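Local coordinates for peptidyl-prolyl cis-trans isomerase ([Pseudomonas syringae] pv. tomato str. DC3000, PDB 5XB0), which probably catalyses the cis-trans isomerisation of peptide bonds preceding proline in protein chains, through the FKBP-type domain held in this fragment, at residues P46-L60 with T120-Q133. Sequence-based numbering, arbitrary orientation.
Sequences PDANGRVEVRYVGRL and TPLVFEIELIAVSQ
Arg-51 reaches across to Ser-132 with backbone and side chain alike. Its CB lies 3.6 Å from Ser-132 OG; CG runs near Gln-133 O, an oxygen of the C-terminal carboxylate, and CD meets both that oxygen, at 3.3 Å, and Ser-132 OG. A bend at chi3 (78°) then turns NH1 toward Ser-132 OG, to which it donates at 3.1 Å, the hydroxyl sitting at the guanidinium edge. Serine suits this place because its hydroxyl can accept from Arg-51 and donate to Gln-133 O at once. Further along, Glu-53 O receives both Ile-129 N, at 2.8 Å and almost in line with the carbonyl bond, and, weakly, Ala-130 N: a classic beta bulge that shifts the pairing by one residue. Strands 51-59 and 122-132 are antiparallel neighbours in the curled sheet of the FKBP fold, and their alternation sorts the residues. The face carrying Val-52, Val-54 and Leu-128 is buried and apolar, where branched hydrocarbon side chains suit: Leu-128 CD1 packs 3.7 Å from Val-52 CB and also touches Val-54 CG1. Here Gly-58, having no side chain, lets Phe-124 CD1 approach its CA to 3.7 Å, while Trp-84 meets the rings of Phe-124 and Tyr-56 edge-to-face. Tyr-56 OH hydrogen-bonds Asp-67. On the other face Arg-55 and Glu-127 run side by side, long enough for a salt bridge, Arg-55 NH1 to Glu-127 OE2 at 3.3 Å, whose hydrogen bond is weak.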
# COMPACT_ATOMS: atom_id res chain seq x y z
N PRO A 46 4.72 14.34 -3.58
CA PRO A 46 4.81 14.80 -2.19
C PRO A 46 6.18 14.60 -1.58
O PRO A 46 6.90 13.68 -1.97
CB PRO A 46 3.79 13.91 -1.48
CG PRO A 46 3.84 12.63 -2.24
CD PRO A 46 4.05 13.03 -3.69
N ASP A 47 6.53 15.46 -0.63
CA ASP A 47 7.75 15.30 0.16
C ASP A 47 7.51 14.30 1.27
O ASP A 47 6.37 14.06 1.68
CB ASP A 47 8.18 16.64 0.75
CG ASP A 47 8.67 17.62 -0.30
OD1 ASP A 47 9.11 17.19 -1.40
OD2 ASP A 47 8.65 18.83 -0.02
N ALA A 48 8.60 13.73 1.79
CA ALA A 48 8.53 12.74 2.84
C ALA A 48 7.79 13.27 4.07
O ALA A 48 7.13 12.51 4.78
CB ALA A 48 9.93 12.27 3.23
N ASN A 49 7.90 14.57 4.32
CA ASN A 49 7.22 15.17 5.46
C ASN A 49 6.03 16.03 5.04
O ASN A 49 5.61 16.93 5.77
CB ASN A 49 8.19 16.01 6.28
CG ASN A 49 8.71 17.21 5.51
OD1 ASN A 49 8.65 17.26 4.28
ND2 ASN A 49 9.22 18.19 6.24
N GLY A 50 5.50 15.75 3.85
CA GLY A 50 4.35 16.48 3.36
C GLY A 50 3.04 15.75 3.55
O GLY A 50 2.96 14.79 4.33
N ARG A 51 2.02 16.21 2.84
CA ARG A 51 0.69 15.63 2.89
C ARG A 51 0.22 15.22 1.50
O ARG A 51 0.59 15.84 0.50
CB ARG A 51 -0.32 16.61 3.49
CG ARG A 51 0.03 17.09 4.89
CD ARG A 51 -0.70 18.38 5.21
NE ARG A 51 -2.10 18.18 5.56
CZ ARG A 51 -3.12 18.78 4.95
NH1 ARG A 51 -2.91 19.63 3.95
NH2 ARG A 51 -4.36 18.53 5.35
N VAL A 52 -0.60 14.17 1.46
CA VAL A 52 -1.26 13.72 0.24
C VAL A 52 -2.76 13.77 0.41
O VAL A 52 -3.29 13.48 1.49
CB VAL A 52 -0.83 12.28 -0.14
CG1 VAL A 52 0.65 12.25 -0.46
CG2 VAL A 52 -1.15 11.26 0.98
N GLU A 53 -3.45 14.17 -0.64
CA GLU A 53 -4.91 14.08 -0.66
C GLU A 53 -5.24 12.96 -1.62
O GLU A 53 -4.88 13.02 -2.80
CB GLU A 53 -5.56 15.40 -1.10
CG GLU A 53 -7.07 15.41 -0.91
CD GLU A 53 -7.75 16.63 -1.52
OE1 GLU A 53 -7.21 17.20 -2.49
OE2 GLU A 53 -8.83 17.03 -1.02
N VAL A 54 -5.91 11.92 -1.12
CA VAL A 54 -6.10 10.71 -1.90
C VAL A 54 -7.53 10.19 -1.88
O VAL A 54 -8.30 10.47 -0.96
CB VAL A 54 -5.17 9.57 -1.40
CG1 VAL A 54 -3.71 9.93 -1.67
CG2 VAL A 54 -5.43 9.28 0.09
N ARG A 55 -7.88 9.44 -2.92
CA ARG A 55 -8.93 8.44 -2.83
C ARG A 55 -8.23 7.10 -2.77
O ARG A 55 -7.19 6.92 -3.42
CB ARG A 55 -9.87 8.48 -4.03
CG ARG A 55 -10.65 9.74 -4.20
CD ARG A 55 -11.66 9.56 -5.32
NE ARG A 55 -12.58 10.69 -5.35
CZ ARG A 55 -12.37 11.78 -6.07
NH1 ARG A 55 -11.27 11.89 -6.81
NH2 ARG A 55 -13.25 12.77 -6.04
N TYR A 56 -8.79 6.15 -2.04
CA TYR A 56 -8.13 4.86 -1.94
C TYR A 56 -9.10 3.73 -1.62
O TYR A 56 -10.16 3.94 -1.04
CB TYR A 56 -7.01 4.88 -0.89
CG TYR A 56 -7.51 5.00 0.54
CD1 TYR A 56 -7.81 6.25 1.08
CD2 TYR A 56 -7.68 3.88 1.34
CE1 TYR A 56 -8.28 6.37 2.39
CE2 TYR A 56 -8.16 3.99 2.65
CZ TYR A 56 -8.44 5.25 3.17
OH TYR A 56 -8.91 5.38 4.46
N VAL A 57 -8.70 2.53 -2.01
CA VAL A 57 -9.36 1.31 -1.57
C VAL A 57 -8.26 0.39 -1.09
O VAL A 57 -7.31 0.13 -1.81
CB VAL A 57 -10.17 0.65 -2.69
CG1 VAL A 57 -10.83 -0.63 -2.15
CG2 VAL A 57 -11.25 1.59 -3.20
N GLY A 58 -8.39 -0.11 0.14
CA GLY A 58 -7.42 -1.03 0.69
C GLY A 58 -8.02 -2.41 0.85
O GLY A 58 -9.10 -2.56 1.43
N ARG A 59 -7.35 -3.41 0.29
CA ARG A 59 -7.83 -4.78 0.30
C ARG A 59 -6.83 -5.77 0.87
O ARG A 59 -5.61 -5.60 0.74
CB ARG A 59 -8.20 -5.23 -1.11
CG ARG A 59 -9.25 -4.37 -1.79
CD ARG A 59 -9.46 -4.82 -3.22
NE ARG A 59 -10.75 -5.47 -3.38
CZ ARG A 59 -11.83 -4.86 -3.86
NH1 ARG A 59 -11.76 -3.59 -4.24
NH2 ARG A 59 -12.97 -5.53 -3.97
N LEU A 60 -7.37 -6.82 1.49
CA LEU A 60 -6.59 -8.01 1.85
C LEU A 60 -6.28 -8.79 0.58
O LEU A 60 -6.91 -8.57 -0.46
CB LEU A 60 -7.36 -8.88 2.85
CG LEU A 60 -7.90 -8.15 4.09
CD1 LEU A 60 -8.68 -9.11 4.98
CD2 LEU A 60 -6.76 -7.50 4.84
N THR A 120 0.08 -9.99 6.95
CA THR A 120 -0.82 -9.81 5.82
C THR A 120 -0.32 -8.69 4.90
O THR A 120 -0.35 -7.51 5.28
CB THR A 120 -2.24 -9.49 6.28
OG1 THR A 120 -2.70 -10.53 7.15
CG2 THR A 120 -3.19 -9.38 5.11
N PRO A 121 0.14 -9.04 3.69
CA PRO A 121 0.40 -7.99 2.70
C PRO A 121 -0.90 -7.28 2.31
O PRO A 121 -1.96 -7.89 2.35
CB PRO A 121 1.02 -8.76 1.53
CG PRO A 121 0.52 -10.17 1.69
CD PRO A 121 0.28 -10.40 3.15
N LEU A 122 -0.81 -6.01 1.95
CA LEU A 122 -2.02 -5.23 1.65
C LEU A 122 -1.99 -4.74 0.21
O LEU A 122 -0.94 -4.41 -0.32
CB LEU A 122 -2.13 -4.03 2.59
CG LEU A 122 -2.12 -4.35 4.09
CD1 LEU A 122 -2.26 -3.07 4.91
CD2 LEU A 122 -3.25 -5.33 4.41
N VAL A 123 -3.17 -4.69 -0.41
CA VAL A 123 -3.28 -4.22 -1.79
C VAL A 123 -4.10 -2.94 -1.82
O VAL A 123 -5.25 -2.94 -1.41
CB VAL A 123 -3.94 -5.27 -2.70
CG1 VAL A 123 -3.97 -4.79 -4.13
CG2 VAL A 123 -3.19 -6.61 -2.58
N PHE A 124 -3.49 -1.86 -2.28
CA PHE A 124 -4.18 -0.57 -2.36
C PHE A 124 -4.39 -0.13 -3.79
O PHE A 124 -3.53 -0.34 -4.64
CB PHE A 124 -3.37 0.52 -1.66
CG PHE A 124 -3.38 0.42 -0.18
CD1 PHE A 124 -4.36 1.06 0.57
CD2 PHE A 124 -2.39 -0.29 0.49
CE1 PHE A 124 -4.36 0.97 1.96
CE2 PHE A 124 -2.39 -0.38 1.88
CZ PHE A 124 -3.37 0.26 2.60
N GLU A 125 -5.54 0.48 -4.06
CA GLU A 125 -5.66 1.29 -5.26
C GLU A 125 -5.77 2.74 -4.80
O GLU A 125 -6.61 3.04 -3.97
CB GLU A 125 -6.86 0.85 -6.10
CG GLU A 125 -6.64 -0.54 -6.70
CD GLU A 125 -7.49 -0.80 -7.93
OE1 GLU A 125 -7.99 0.18 -8.53
OE2 GLU A 125 -7.63 -1.98 -8.30
N ILE A 126 -4.91 3.60 -5.33
CA ILE A 126 -4.79 4.98 -4.85
C ILE A 126 -4.84 5.96 -6.00
O ILE A 126 -4.14 5.79 -6.99
CB ILE A 126 -3.48 5.19 -4.06
CG1 ILE A 126 -3.42 4.23 -2.87
CG2 ILE A 126 -3.34 6.64 -3.62
CD1 ILE A 126 -2.11 4.29 -2.13
N GLU A 127 -5.68 6.98 -5.87
CA GLU A 127 -5.66 8.12 -6.79
C GLU A 127 -5.11 9.33 -6.04
O GLU A 127 -5.63 9.70 -4.99
CB GLU A 127 -7.06 8.43 -7.33
CG GLU A 127 -7.03 9.59 -8.33
CD GLU A 127 -8.38 9.92 -8.92
OE1 GLU A 127 -8.40 10.56 -10.00
OE2 GLU A 127 -9.41 9.56 -8.30
N LEU A 128 -4.05 9.93 -6.57
CA LEU A 128 -3.46 11.08 -5.90
C LEU A 128 -4.10 12.37 -6.45
O LEU A 128 -3.88 12.75 -7.60
CB LEU A 128 -1.94 11.09 -6.06
CG LEU A 128 -1.21 12.20 -5.30
CD1 LEU A 128 -1.43 12.14 -3.78
CD2 LEU A 128 0.26 12.14 -5.62
N ILE A 129 -4.88 13.03 -5.61
CA ILE A 129 -5.66 14.19 -6.03
C ILE A 129 -4.86 15.49 -5.89
O ILE A 129 -4.97 16.40 -6.73
CB ILE A 129 -6.96 14.30 -5.20
CG1 ILE A 129 -7.75 13.00 -5.29
CG2 ILE A 129 -7.81 15.48 -5.66
CD1 ILE A 129 -8.10 12.62 -6.70
N ALA A 130 -4.07 15.57 -4.83
CA ALA A 130 -3.30 16.76 -4.53
C ALA A 130 -2.22 16.44 -3.50
O ALA A 130 -2.26 15.43 -2.82
CB ALA A 130 -4.19 17.88 -4.02
N VAL A 131 -1.22 17.31 -3.43
CA VAL A 131 -0.20 17.22 -2.40
C VAL A 131 -0.01 18.60 -1.79
O VAL A 131 -0.39 19.61 -2.39
CB VAL A 131 1.16 16.71 -2.93
CG1 VAL A 131 1.00 15.32 -3.58
CG2 VAL A 131 1.76 17.71 -3.90
N SER A 132 0.58 18.65 -0.61
CA SER A 132 0.91 19.91 0.02
C SER A 132 2.05 19.70 0.99
O SER A 132 2.49 18.56 1.22
CB SER A 132 -0.30 20.51 0.76
OG SER A 132 -0.43 19.93 2.04
N GLN A 133 2.54 20.80 1.54
CA GLN A 133 3.53 20.74 2.60
C GLN A 133 2.86 20.34 3.91
O GLN A 133 1.64 20.37 4.03
CB GLN A 133 4.25 22.08 2.75
CG GLN A 133 4.92 22.59 1.48
CD GLN A 133 6.09 21.73 1.02
OE1 GLN A 133 6.45 20.74 1.65
NE2 GLN A 133 6.70 22.12 -0.10
OXT GLN A 133 3.53 19.99 4.88
O HOH W 1 5.03 17.78 -0.19